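Putative secreted glycosylhydrolase (Parabacteroides distasonis ATCC 8503, PDB 3IMM) is probably a secreted hydrolase of the 3-keto-disaccharide hydrolase family, presumably acting on glycosides, and binds a sodium ion in the crystal. Local coordinates at residues Phe55-Asp58 with Val59-Ser63. Sequence-based numbering, arbitrary orientation.
Sequences FKTD and VGTNS. With NA (sodium ion), chain D.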
loop_
_atom_site.group_PDB
_atom_site.type_symbol
_atom_site.label_atom_id
_atom_site.label_comp_id
_atom_site.label_asym_id
_atom_site.label_seq_id
_atom_site.Cartn_x
_atom_site.Cartn_y
_atom_site.Cartn_z
ATOM N N PHE A 55 -9.572 2.621 -4.958
ATOM C CA PHE A 55 -9.411 1.256 -5.393
ATOM C C PHE A 55 -10.719 0.482 -5.280
ATOM O O PHE A 55 -11.596 0.825 -4.458
ATOM C CB PHE A 55 -8.296 0.574 -4.616
ATOM C CG PHE A 55 -8.598 0.353 -3.182
ATOM C CD1 PHE A 55 -9.206 -0.847 -2.759
ATOM C CD2 PHE A 55 -8.254 1.305 -2.227
ATOM C CE1 PHE A 55 -9.465 -1.072 -1.414
ATOM C CE2 PHE A 55 -8.537 1.094 -0.873
ATOM C CZ PHE A 55 -9.145 -0.081 -0.468
ATOM N N LYS A 56 -10.852 -0.545 -6.128
ATOM C CA LYS A 56 -11.997 -1.483 -6.106
ATOM C C LYS A 56 -11.462 -2.901 -5.974
ATOM O O LYS A 56 -10.533 -3.297 -6.658
ATOM C CB LYS A 56 -12.794 -1.341 -7.407
ATOM C CG LYS A 56 -13.995 -2.273 -7.619
ATOM C CD LYS A 56 -14.790 -1.883 -8.909
ATOM C CE LYS A 56 -14.039 -2.269 -10.158
ATOM N NZ LYS A 56 -14.828 -2.092 -11.384
ATOM N N THR A 57 -12.065 -3.678 -5.101
ATOM C CA THR A 57 -11.637 -5.049 -4.914
ATOM C C THR A 57 -12.482 -6.033 -5.690
ATOM O O THR A 57 -13.575 -5.721 -6.166
ATOM C CB THR A 57 -11.671 -5.453 -3.418
ATOM O OG1 THR A 57 -13.027 -5.533 -2.991
ATOM C CG2 THR A 57 -10.905 -4.438 -2.569
ATOM N N ASP A 58 -11.888 -7.209 -5.830
ATOM C CA ASP A 58 -12.523 -8.450 -6.196
ATOM C C ASP A 58 -12.644 -9.309 -4.916
ATOM O O ASP A 58 -12.008 -9.021 -3.875
ATOM C CB ASP A 58 -11.549 -9.174 -7.117
ATOM C CG ASP A 58 -12.190 -9.842 -8.282
ATOM O OD1 ASP A 58 -13.435 -9.853 -8.372
ATOM O OD2 ASP A 58 -11.412 -10.313 -9.152
ATOM N N VAL A 59 -13.387 -10.407 -5.003
ATOM C CA VAL A 59 -13.488 -11.327 -3.900
ATOM C C VAL A 59 -12.072 -11.841 -3.658
ATOM O O VAL A 59 -11.426 -12.301 -4.579
ATOM C CB VAL A 59 -14.508 -12.496 -4.159
ATOM C CG1 VAL A 59 -14.394 -13.558 -3.082
ATOM C CG2 VAL A 59 -15.945 -11.953 -4.203
ATOM N N GLY A 60 -11.576 -11.647 -2.443
ATOM C CA GLY A 60 -10.297 -12.205 -2.005
ATOM C C GLY A 60 -9.068 -11.420 -2.402
ATOM O O GLY A 60 -7.954 -11.913 -2.242
ATOM N N THR A 61 -9.264 -10.203 -2.927
ATOM C CA THR A 61 -8.146 -9.300 -3.214
ATOM C C THR A 61 -7.132 -9.168 -2.064
ATOM O O THR A 61 -7.504 -8.966 -0.919
ATOM C CB THR A 61 -8.683 -7.909 -3.584
ATOM O OG1 THR A 61 -9.303 -8.002 -4.856
ATOM C CG2 THR A 61 -7.575 -6.865 -3.651
ATOM N N ASN A 62 -5.854 -9.295 -2.388
ATOM C CA ASN A 62 -4.773 -9.042 -1.440
ATOM C C ASN A 62 -3.657 -8.305 -2.189
ATOM O O ASN A 62 -2.968 -8.878 -3.018
ATOM C CB ASN A 62 -4.252 -10.369 -0.800
ATOM C CG ASN A 62 -3.103 -10.145 0.194
ATOM O OD1 ASN A 62 -2.542 -9.046 0.310
ATOM N ND2 ASN A 62 -2.752 -11.197 0.917
ATOM N N SER A 63 -3.504 -7.027 -1.903
ATOM C CA SER A 63 -2.583 -6.164 -2.657
ATOM C C SER A 63 -2.015 -5.125 -1.683
ATOM O O SER A 63 -2.081 -5.312 -0.492
ATOM C CB SER A 63 -3.322 -5.526 -3.837
ATOM O OG SER A 63 -2.439 -4.795 -4.688
HETATM NA NA NA D . -0.646 -7.175 0.487
#
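A type II beta turn from Asp58 to Thr61 lets the chain leave one sheet of the concanavalin-like sandwich and enter the other. It is closed by the backbone bond from Thr61 N to Asp58 O, 3.1 Å long and nearly straight. Gly60 takes the third position with the positive phi (83°) that this turn type requires. The Thr61 side chain adds a second clasp: OG1, turned anti to the carbonyl carbon and beside its own N (chi1 -70°), receives Asp58 N at 2.9 Å, while Thr61 CB packs against Thr57 CB at 3.9 Å. The same hydroxyl also bonds to Leu190 O, and Asp58 OD2 accepts Leu190 N, so both ends of the turn are fastened to one neighbouring residue. A valine in place of Thr61 would probably leave Asp58 N and Leu190 O without this shared partner. Directly beyond the turn, Asn62 OD1 (2.7 Å) and Ser63 O (2.5 Å) bind the sodium ion, with Glu81 and Gln83 completing the site. Strand 49-57 arrives between strands 191-200 and 122-130, and strand 62-69 departs between 179-182 and 80-85.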